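Glutamine amidotransferase domain-containing protein (Streptococcus mutans, PDB 3L7N) probably acts as a type 1 glutamine amidotransferase, in whose family the domain releases ammonia from glutamine for transfer to another substrate. Local coordinates at residues Met1-Thr10 with Gly25-Tyr34; Glu112-Ala123 with Gln154-Gln165. All coordinates share one frame; numbering follows the deposited sequence.

Contact 1 closes first along the chain and contact 2 follows in series, with the strands of one long mixed sheet running through both. Residues 1-10 and 25-34 form the parallel end of that sheet, where strand 27-32 is outermost and helix 15-23 makes the connection. Residues 112-123 and 154-165 belong to its antiparallel part, beyond strands 48-51, 86-90, 173-176 and 166-170. The two contacts lie on opposite sides of the chain's centre, their own centres 26 Å apart and their nearest atoms about 15 Å apart, without touching. In this type 1 glutamine amidotransferase domain, one therefore lies at the parallel edge and the other in the antiparallel region of the sheet.

Contact 1: residues Met1-Thr10 with Gly25-Tyr34; sequences MRIHFILHET and GHDVSMTKVY
Y34 folds back over the loop after strand 2-7 and buries more area against residues 1-10 than any other residue of its segment. Its CB lies beside H8 O, and CG already faces E9. Of the ring atoms, CD1 lies by E9 OE1 and CD2 reaches E9 N at 3.3 Å. Farther out, CE2 passes L7 CB, CE1 takes the methyl CG2 of T10 at 3.6 Å, and CZ, which carries the hydroxyl, lies by T10 N. E9 CA sits over the ring face, 3.9 Å from the centroid of the Y34 ring, a CH-pi contact. The ring gets there because chi1 of 57° sets CG between the backbone N and the carbonyl carbon. Locally, E9 OE1 accepts T10 N at 2.8 Å.

Behind this end the strands run parallel, R2 beside D27 through to L7 beside K32. The bonds pass to and fro: S29 N gives to I3 O, then F5 N to S29 O at 2.9 Å, and L7 N to T31 O. On the face of F5 and L7, M30 CG packs on F5 CB at 3.7 Å, and its CE reaches L7 CD1. Helix 15-23 covers this face, with W20 and A21 on I3 and L18 on M30. H8, past the strand, turns its imidazole to E73 and G53, near, without touching, what is probably the family's nucleophile elbow. Strand 2-7, helix 15-23 and strand 27-32 make a beta-alpha-beta crossover at the edge of the amidotransferase sheet.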
loop_
_atom_site.group_PDB
_atom_site.type_symbol
_atom_site.label_atom_id
_atom_site.label_comp_id
_atom_site.label_asym_id
_atom_site.label_seq_id
_atom_site.Cartn_x
_atom_site.Cartn_y
_atom_site.Cartn_z
ATOM N N MET A 1 -1.716 -11.907 -14.809
ATOM C CA MET A 1 -1.954 -13.415 -14.589
ATOM C C MET A 1 -1.010 -14.019 -13.462
ATOM O O MET A 1 -1.527 -14.645 -12.518
ATOM C CB MET A 1 -1.791 -14.257 -15.899
ATOM C CG MET A 1 -2.910 -14.336 -16.773
ATOM S SD MET A 1 -4.441 -15.175 -16.158
ATOM C CE MET A 1 -5.682 -14.506 -17.576
ATOM N N ARG A 2 0.336 -13.921 -13.610
ATOM C CA ARG A 2 1.222 -14.293 -12.487
ATOM C C ARG A 2 1.470 -13.058 -11.602
ATOM O O ARG A 2 2.118 -12.093 -12.015
ATOM C CB ARG A 2 2.569 -14.880 -12.961
ATOM C CG ARG A 2 2.537 -16.275 -13.508
ATOM C CD ARG A 2 3.694 -16.542 -14.490
ATOM N NE ARG A 2 4.006 -15.355 -15.294
ATOM C CZ ARG A 2 5.230 -15.036 -15.754
ATOM N NH1 ARG A 2 6.277 -15.853 -15.540
ATOM N NH2 ARG A 2 5.416 -13.885 -16.376
ATOM N N ILE A 3 0.956 -13.094 -10.407
ATOM C CA ILE A 3 1.030 -11.994 -9.499
ATOM C C ILE A 3 1.914 -12.413 -8.329
ATOM O O ILE A 3 1.594 -13.420 -7.637
ATOM C CB ILE A 3 -0.360 -11.709 -8.965
ATOM C CG1 ILE A 3 -1.261 -11.280 -10.071
ATOM C CG2 ILE A 3 -0.363 -10.676 -7.781
ATOM C CD1 ILE A 3 -2.583 -10.874 -9.555
ATOM N N HIS A 4 3.020 -11.671 -8.086
ATOM C CA HIS A 4 3.919 -11.992 -6.959
ATOM C C HIS A 4 3.847 -10.959 -5.828
ATOM O O HIS A 4 4.080 -9.763 -6.066
ATOM C CB HIS A 4 5.389 -12.171 -7.452
ATOM C CG HIS A 4 6.303 -12.721 -6.405
ATOM N ND1 HIS A 4 6.954 -11.912 -5.489
ATOM C CD2 HIS A 4 6.573 -14.010 -6.029
ATOM C CE1 HIS A 4 7.632 -12.675 -4.623
ATOM N NE2 HIS A 4 7.420 -13.946 -4.930
ATOM N N PHE A 5 3.559 -11.421 -4.595
ATOM C CA PHE A 5 3.452 -10.540 -3.408
ATOM C C PHE A 5 4.712 -10.505 -2.611
ATOM O O PHE A 5 5.350 -11.565 -2.362
ATOM C CB PHE A 5 2.394 -11.043 -2.486
ATOM C CG PHE A 5 0.995 -10.783 -2.950
ATOM C CD1 PHE A 5 0.297 -9.632 -2.523
ATOM C CD2 PHE A 5 0.358 -11.670 -3.789
ATOM C CE1 PHE A 5 -0.984 -9.364 -2.978
ATOM C CE2 PHE A 5 -0.936 -11.392 -4.257
ATOM C CZ PHE A 5 -1.612 -10.232 -3.816
ATOM N N ILE A 6 5.066 -9.329 -2.117
ATOM C CA ILE A 6 6.153 -9.220 -1.152
ATOM C C ILE A 6 5.555 -8.817 0.187
ATOM O O ILE A 6 4.827 -7.831 0.266
ATOM C CB ILE A 6 7.219 -8.127 -1.588
ATOM C CG1 ILE A 6 7.693 -8.352 -2.995
ATOM C CG2 ILE A 6 8.355 -8.063 -0.613
ATOM C CD1 ILE A 6 8.567 -9.435 -3.114
ATOM N N LEU A 7 5.766 -9.609 1.224
ATOM C CA LEU A 7 5.074 -9.373 2.483
ATOM C C LEU A 7 6.091 -9.200 3.613
ATOM O O LEU A 7 7.125 -9.834 3.601
ATOM C CB LEU A 7 4.136 -10.499 2.771
ATOM C CG LEU A 7 3.089 -10.906 1.738
ATOM C CD1 LEU A 7 2.320 -12.002 2.311
ATOM C CD2 LEU A 7 2.192 -9.794 1.380
ATOM N N HIS A 8 5.834 -8.277 4.523
ATOM C CA HIS A 8 6.873 -7.807 5.413
ATOM C C HIS A 8 6.492 -8.055 6.871
ATOM O O HIS A 8 7.254 -7.733 7.774
ATOM C CB HIS A 8 7.105 -6.278 5.249
ATOM C CG HIS A 8 7.443 -5.839 3.854
ATOM N ND1 HIS A 8 6.547 -5.134 3.066
ATOM C CD2 HIS A 8 8.630 -5.802 3.194
ATOM C CE1 HIS A 8 7.137 -4.795 1.930
ATOM N NE2 HIS A 8 8.401 -5.187 1.980
ATOM N N GLU A 9 5.253 -8.467 7.094
ATOM C CA GLU A 9 4.817 -8.984 8.394
ATOM C C GLU A 9 3.410 -9.604 8.350
ATOM O O GLU A 9 2.634 -9.410 7.327
ATOM C CB GLU A 9 4.948 -7.959 9.490
ATOM C CG GLU A 9 6.174 -8.176 10.361
ATOM C CD GLU A 9 6.007 -9.357 11.330
ATOM O OE1 GLU A 9 5.387 -10.418 10.944
ATOM O OE2 GLU A 9 6.415 -9.213 12.496
ATOM N N THR A 10 3.136 -10.472 9.364
ATOM C CA THR A 10 1.861 -11.290 9.471
ATOM C C THR A 10 0.676 -10.351 9.536
ATOM O O THR A 10 -0.331 -10.582 8.876
ATOM C CB THR A 10 1.881 -12.228 10.756
ATOM O OG1 THR A 10 2.210 -11.467 11.884
ATOM C CG2 THR A 10 2.975 -13.345 10.638
ATOM N N GLY A 25 -8.904 -15.426 -10.787
ATOM C CA GLY A 25 -8.233 -16.604 -11.294
ATOM C C GLY A 25 -6.785 -16.413 -11.629
ATOM O O GLY A 25 -6.277 -17.055 -12.506
ATOM N N HIS A 26 -6.094 -15.571 -10.895
ATOM C CA HIS A 26 -4.677 -15.365 -11.163
ATOM C C HIS A 26 -3.775 -16.315 -10.393
ATOM O O HIS A 26 -4.213 -16.995 -9.467
ATOM C CB HIS A 26 -4.304 -13.941 -10.897
ATOM C CG HIS A 26 -4.933 -12.974 -11.850
ATOM N ND1 HIS A 26 -5.746 -11.934 -11.435
ATOM C CD2 HIS A 26 -4.890 -12.900 -13.212
ATOM C CE1 HIS A 26 -6.178 -11.276 -12.491
ATOM N NE2 HIS A 26 -5.672 -11.845 -13.579
ATOM N N ASP A 27 -2.506 -16.316 -10.743
ATOM C CA ASP A 27 -1.577 -17.308 -10.245
ATOM C C ASP A 27 -0.681 -16.678 -9.269
ATOM O O ASP A 27 0.280 -16.065 -9.656
ATOM C CB ASP A 27 -0.748 -17.860 -11.404
ATOM C CG ASP A 27 0.229 -18.910 -10.973
ATOM O OD1 ASP A 27 -0.070 -19.662 -9.984
ATOM O OD2 ASP A 27 1.316 -18.963 -11.571
ATOM N N VAL A 28 -0.989 -16.837 -7.972
ATOM C CA VAL A 28 -0.341 -16.058 -6.891
ATOM C C VAL A 28 0.979 -16.716 -6.355
ATOM O O VAL A 28 1.003 -17.887 -6.075
ATOM C CB VAL A 28 -1.282 -15.923 -5.757
ATOM C CG1 VAL A 28 -0.611 -15.446 -4.605
ATOM C CG2 VAL A 28 -2.391 -15.032 -6.118
ATOM N N SER A 29 2.039 -15.946 -6.190
ATOM C CA SER A 29 3.194 -16.423 -5.364
ATOM C C SER A 29 3.526 -15.378 -4.347
ATOM O O SER A 29 3.076 -14.274 -4.469
ATOM C CB SER A 29 4.415 -16.742 -6.236
ATOM O OG SER A 29 4.540 -15.811 -7.291
ATOM N N MET A 30 4.296 -15.709 -3.332
ATOM C CA MET A 30 4.587 -14.733 -2.304
ATOM C C MET A 30 6.006 -14.830 -1.784
ATOM O O MET A 30 6.626 -15.853 -1.901
ATOM C CB MET A 30 3.688 -14.940 -1.168
ATOM C CG MET A 30 2.340 -14.553 -1.387
ATOM S SD MET A 30 1.326 -15.548 -0.328
ATOM C CE MET A 30 0.077 -14.427 0.092
ATOM N N THR A 31 6.490 -13.787 -1.125
ATOM C CA THR A 31 7.749 -13.865 -0.468
ATOM C C THR A 31 7.499 -13.349 0.866
ATOM O O THR A 31 7.113 -12.201 1.028
ATOM C CB THR A 31 8.831 -12.962 -1.180
ATOM O OG1 THR A 31 9.102 -13.474 -2.492
ATOM C CG2 THR A 31 10.113 -12.943 -0.394
ATOM N N LYS A 32 7.674 -14.148 1.867
ATOM C CA LYS A 32 7.422 -13.621 3.167
ATOM C C LYS A 32 8.751 -13.221 3.836
ATOM O O LYS A 32 9.402 -14.059 4.472
ATOM C CB LYS A 32 6.645 -14.615 3.975
ATOM C CG LYS A 32 5.305 -14.830 3.469
ATOM C CD LYS A 32 4.673 -16.103 4.014
ATOM C CE LYS A 32 3.366 -16.421 3.305
ATOM N NZ LYS A 32 2.815 -17.692 3.715
ATOM N N VAL A 33 9.209 -11.969 3.619
ATOM C CA VAL A 33 10.555 -11.616 4.051
ATOM C C VAL A 33 10.787 -11.783 5.540
ATOM O O VAL A 33 11.854 -12.178 5.951
ATOM C CB VAL A 33 10.978 -10.280 3.589
ATOM C CG1 VAL A 33 10.821 -10.198 2.131
ATOM C CG2 VAL A 33 10.197 -9.179 4.287
ATOM N N TYR A 34 9.743 -11.577 6.337
ATOM C CA TYR A 34 9.824 -11.777 7.776
ATOM C C TYR A 34 10.116 -13.218 8.162
ATOM O O TYR A 34 10.437 -13.489 9.349
ATOM C CB TYR A 34 8.524 -11.263 8.496
ATOM C CG TYR A 34 7.272 -11.899 8.001
ATOM C CD1 TYR A 34 6.708 -12.985 8.666
ATOM C CD2 TYR A 34 6.645 -11.438 6.844
ATOM C CE1 TYR A 34 5.574 -13.603 8.190
ATOM C CE2 TYR A 34 5.510 -12.039 6.364
ATOM C CZ TYR A 34 4.979 -13.143 7.037
ATOM O OH TYR A 34 3.847 -13.768 6.545
#

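Contact 2: residues Glu112-Ala123 with Gln154-Gln165; sequences EIGNYLISLTEA and QVLAISQGCPRQ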
loop_
_atom_site.group_PDB
_atom_site.type_symbol
_atom_site.label_atom_id
_atom_site.label_comp_id
_atom_site.label_asym_id
_atom_site.label_seq_id
_atom_site.Cartn_x
_atom_site.Cartn_y
_atom_site.Cartn_z
ATOM N N GLU A 112 -2.207 8.875 10.527
ATOM C CA GLU A 112 -3.593 8.497 10.247
ATOM C C GLU A 112 -3.812 6.984 10.453
ATOM O O GLU A 112 -3.102 6.147 9.880
ATOM C CB GLU A 112 -3.994 8.894 8.836
ATOM C CG GLU A 112 -3.959 10.360 8.542
ATOM C CD GLU A 112 -4.199 10.658 7.030
ATOM O OE1 GLU A 112 -5.114 11.497 6.682
ATOM O OE2 GLU A 112 -3.547 9.993 6.189
ATOM N N ILE A 113 -4.806 6.654 11.260
ATOM C CA ILE A 113 -5.072 5.285 11.673
ATOM C C ILE A 113 -6.574 5.144 11.792
ATOM O O ILE A 113 -7.145 5.581 12.746
ATOM C CB ILE A 113 -4.452 5.006 13.066
ATOM C CG1 ILE A 113 -2.923 5.081 13.016
ATOM C CG2 ILE A 113 -4.937 3.721 13.588
ATOM C CD1 ILE A 113 -2.250 4.544 14.241
ATOM N N GLY A 114 -7.211 4.626 10.782
ATOM C CA GLY A 114 -8.607 4.502 10.824
ATOM C C GLY A 114 -9.159 4.684 9.492
ATOM O O GLY A 114 -8.447 4.661 8.546
ATOM N N ASN A 115 -10.459 4.881 9.397
ATOM C CA ASN A 115 -11.079 5.025 8.097
ATOM C C ASN A 115 -11.470 6.465 7.792
ATOM O O ASN A 115 -12.355 7.009 8.420
ATOM C CB ASN A 115 -12.271 4.070 7.945
ATOM C CG ASN A 115 -11.890 2.638 8.169
ATOM O OD1 ASN A 115 -12.316 2.035 9.122
ATOM N ND2 ASN A 115 -11.030 2.104 7.305
ATOM N N TYR A 116 -10.728 7.093 6.857
ATOM C CA TYR A 116 -10.949 8.502 6.502
ATOM C C TYR A 116 -11.157 8.718 5.003
ATOM O O TYR A 116 -10.861 7.839 4.181
ATOM C CB TYR A 116 -9.848 9.369 7.030
ATOM C CG TYR A 116 -9.740 9.352 8.527
ATOM C CD1 TYR A 116 -10.607 10.112 9.322
ATOM C CD2 TYR A 116 -8.765 8.598 9.160
ATOM C CE1 TYR A 116 -10.500 10.101 10.697
ATOM C CE2 TYR A 116 -8.624 8.615 10.537
ATOM C CZ TYR A 116 -9.505 9.345 11.303
ATOM O OH TYR A 116 -9.402 9.307 12.682
ATOM N N LEU A 117 -11.788 9.833 4.660
ATOM C CA LEU A 117 -11.934 10.188 3.276
ATOM C C LEU A 117 -10.587 10.423 2.684
ATOM O O LEU A 117 -9.711 10.996 3.314
ATOM C CB LEU A 117 -12.798 11.454 3.109
ATOM C CG LEU A 117 -14.328 11.342 3.152
ATOM C CD1 LEU A 117 -14.925 12.744 3.436
ATOM C CD2 LEU A 117 -14.930 10.733 1.828
ATOM N N ILE A 118 -10.402 9.910 1.503
ATOM C CA ILE A 118 -9.422 10.432 0.583
ATOM C C ILE A 118 -10.236 11.093 -0.525
ATOM O O ILE A 118 -11.472 10.817 -0.651
ATOM C CB ILE A 118 -8.505 9.268 -0.039
ATOM C CG1 ILE A 118 -9.372 8.204 -0.699
ATOM C CG2 ILE A 118 -7.572 8.645 1.058
ATOM C CD1 ILE A 118 -8.799 7.625 -1.894
ATOM N N SER A 119 -9.567 11.962 -1.322
ATOM C CA SER A 119 -10.231 12.852 -2.304
ATOM C C SER A 119 -9.399 12.919 -3.564
ATOM O O SER A 119 -8.203 13.268 -3.505
ATOM C CB SER A 119 -10.350 14.285 -1.723
ATOM O OG SER A 119 -10.654 14.277 -0.335
ATOM N N LEU A 120 -10.010 12.652 -4.716
ATOM C CA LEU A 120 -9.249 12.673 -5.961
ATOM C C LEU A 120 -8.712 14.059 -6.286
ATOM O O LEU A 120 -9.409 15.059 -6.171
ATOM C CB LEU A 120 -10.056 12.136 -7.147
ATOM C CG LEU A 120 -10.674 10.761 -6.986
ATOM C CD1 LEU A 120 -11.100 10.176 -8.317
ATOM C CD2 LEU A 120 -9.708 9.880 -6.325
ATOM N N THR A 121 -7.463 14.091 -6.665
ATOM C CA THR A 121 -6.869 15.166 -7.296
ATOM C C THR A 121 -7.506 15.370 -8.673
ATOM O O THR A 121 -8.323 14.539 -9.127
ATOM C CB THR A 121 -5.449 14.830 -7.486
ATOM O OG1 THR A 121 -4.774 14.967 -6.240
ATOM C CG2 THR A 121 -4.839 15.688 -8.441
ATOM N N GLU A 122 -7.163 16.500 -9.324
ATOM C CA GLU A 122 -7.528 16.750 -10.735
ATOM C C GLU A 122 -6.993 15.690 -11.614
ATOM O O GLU A 122 -7.651 15.272 -12.569
ATOM C CB GLU A 122 -6.947 18.104 -11.201
ATOM C CG GLU A 122 -7.803 19.321 -10.830
ATOM C CD GLU A 122 -9.271 19.118 -11.209
ATOM O OE1 GLU A 122 -9.531 18.466 -12.314
ATOM O OE2 GLU A 122 -10.171 19.527 -10.384
ATOM N N ALA A 123 -5.717 15.339 -11.369
ATOM C CA ALA A 123 -5.016 14.269 -12.098
ATOM C C ALA A 123 -5.698 12.952 -11.804
ATOM O O ALA A 123 -5.925 12.152 -12.715
ATOM C CB ALA A 123 -3.575 14.220 -11.688
ATOM N N GLN A 154 2.763 11.563 -10.431
ATOM C CA GLN A 154 1.541 12.388 -10.148
ATOM C C GLN A 154 0.842 11.956 -8.873
ATOM O O GLN A 154 0.749 10.781 -8.603
ATOM C CB GLN A 154 0.574 12.279 -11.287
ATOM C CG GLN A 154 1.077 12.934 -12.536
ATOM C CD GLN A 154 0.522 12.312 -13.757
ATOM O OE1 GLN A 154 1.124 11.412 -14.324
ATOM N NE2 GLN A 154 -0.661 12.750 -14.158
ATOM N N VAL A 155 0.345 12.911 -8.093
ATOM C CA VAL A 155 -0.563 12.593 -6.989
ATOM C C VAL A 155 -2.046 12.461 -7.500
ATOM O O VAL A 155 -2.620 13.425 -8.111
ATOM C CB VAL A 155 -0.489 13.638 -5.884
ATOM C CG1 VAL A 155 -1.458 13.303 -4.771
ATOM C CG2 VAL A 155 0.971 13.786 -5.352
ATOM N N LEU A 156 -2.649 11.285 -7.301
ATOM C CA LEU A 156 -3.994 11.099 -7.706
ATOM C C LEU A 156 -5.001 11.287 -6.544
ATOM O O LEU A 156 -6.185 11.465 -6.786
ATOM C CB LEU A 156 -4.178 9.777 -8.445
ATOM C CG LEU A 156 -3.070 9.477 -9.456
ATOM C CD1 LEU A 156 -3.278 8.137 -10.142
ATOM C CD2 LEU A 156 -2.933 10.538 -10.476
ATOM N N ALA A 157 -4.522 11.361 -5.314
ATOM C CA ALA A 157 -5.447 11.535 -4.227
ATOM C C ALA A 157 -4.817 11.943 -2.998
ATOM O O ALA A 157 -3.656 11.605 -2.747
ATOM C CB ALA A 157 -6.216 10.337 -4.011
ATOM N N ILE A 158 -5.570 12.717 -2.183
ATOM C CA ILE A 158 -5.064 13.223 -0.900
ATOM C C ILE A 158 -6.074 12.964 0.155
ATOM O O ILE A 158 -7.240 12.660 -0.138
ATOM C CB ILE A 158 -4.750 14.734 -0.954
ATOM C CG1 ILE A 158 -6.070 15.568 -1.019
ATOM C CG2 ILE A 158 -3.905 15.053 -2.139
ATOM C CD1 ILE A 158 -5.946 16.955 -0.274
ATOM N N SER A 159 -5.631 13.000 1.383
ATOM C CA SER A 159 -6.528 13.076 2.480
ATOM C C SER A 159 -6.303 14.456 3.182
ATOM O O SER A 159 -5.383 15.248 2.782
ATOM C CB SER A 159 -6.254 11.933 3.450
ATOM O OG SER A 159 -5.021 12.138 4.162
ATOM N N GLN A 160 -7.088 14.742 4.218
ATOM C CA GLN A 160 -6.799 15.925 5.073
ATOM C C GLN A 160 -5.452 15.813 5.829
ATOM O O GLN A 160 -4.727 16.814 5.994
ATOM C CB GLN A 160 -7.976 16.191 6.038
ATOM C CG GLN A 160 -9.389 16.304 5.280
ATOM C CD GLN A 160 -9.396 17.485 4.255
ATOM O OE1 GLN A 160 -9.644 18.662 4.642
ATOM N NE2 GLN A 160 -8.995 17.190 2.953
ATOM N N GLY A 161 -5.115 14.600 6.267
ATOM C CA GLY A 161 -3.909 14.385 7.073
ATOM C C GLY A 161 -2.659 14.243 6.227
ATOM O O GLY A 161 -1.535 14.508 6.717
ATOM N N CYS A 162 -2.831 13.866 4.940
ATOM C CA CYS A 162 -1.681 13.478 4.119
ATOM C C CYS A 162 -1.930 13.747 2.675
ATOM O O CYS A 162 -2.975 13.361 2.148
ATOM C CB CYS A 162 -1.342 11.984 4.349
ATOM S SG CYS A 162 -0.217 11.279 3.236
ATOM N N PRO A 163 -0.983 14.476 2.021
ATOM C CA PRO A 163 -1.128 15.013 0.648
ATOM C C PRO A 163 -0.722 14.023 -0.467
ATOM O O PRO A 163 -0.761 14.370 -1.649
ATOM C CB PRO A 163 -0.197 16.208 0.643
ATOM C CG PRO A 163 0.820 15.920 1.731
ATOM C CD PRO A 163 0.158 15.081 2.745
ATOM N N ARG A 164 -0.379 12.795 -0.096
ATOM C CA ARG A 164 0.090 11.817 -1.069
ATOM C C ARG A 164 -0.558 10.376 -0.832
ATOM O O ARG A 164 0.068 9.491 -0.245
ATOM C CB ARG A 164 1.629 11.745 -0.993
ATOM C CG ARG A 164 2.315 12.939 -1.582
ATOM C CD ARG A 164 3.735 12.994 -1.215
ATOM N NE ARG A 164 4.296 14.211 -1.713
ATOM C CZ ARG A 164 5.591 14.548 -1.697
ATOM N NH1 ARG A 164 6.530 13.713 -1.251
ATOM N NH2 ARG A 164 5.943 15.731 -2.160
ATOM N N GLN A 165 -1.801 10.201 -1.210
ATOM C CA GLN A 165 -2.465 9.008 -0.830
ATOM C C GLN A 165 -2.300 7.967 -1.914
ATOM O O GLN A 165 -2.069 6.812 -1.628
ATOM C CB GLN A 165 -3.958 9.251 -0.535
ATOM C CG GLN A 165 -4.254 9.810 0.792
ATOM C CD GLN A 165 -3.688 8.996 1.944
ATOM O OE1 GLN A 165 -3.149 7.920 1.748
ATOM N NE2 GLN A 165 -3.800 9.536 3.173
HETATM O O HOH W 1 -8.334 12.444 6.396
#
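E112 reaches across to S159 beside a short antiparallel pairing of strands 115-120 and 154-158, part of the antiparallel region of the amidotransferase sheet. The chain turns a corner at G114, so E112 and the paired residues sit on separate strands, with residues 159-165 held between them.

This polar corner is the tight part. S159 OG gives its proton to E112 OE1 at 2.6 Å, on the syn lone pair, and in turn accepts Q165 NE2 at 3.0 Å, lying exactly in that amide's plane. S159 OG stands between its backbone N and carbonyl carbon (chi1 72°), which turns it in between carboxylate and amide. The hydroxyl is the main partner of the buried OE1, with a weak bond from G161 N; together they would be expected to ease the burial of the charge. I118 CG2 packs against Q165 CG at 3.5 Å and covers the aliphatic part of that side chain.

Along the strands, S119 and I158 form the hydrogen-bonded pair, S119 N giving to I158 O at 2.7 Å and I158 N to S119 O at 3.0 Å. S119 OG turns out of the pair to D136 on strand 136-143. L120 and A157, a non-hydrogen-bonded pair, come next.

Only the outer edge is loose: Q154 is exposed, and its NE2 comes no nearer than 4.1 Å to A123 CB. Just inside it the packing resumes. T121 N gives to L156 O at 2.9 Å, and A123 CB packs on L156 CD2 at 3.9 Å.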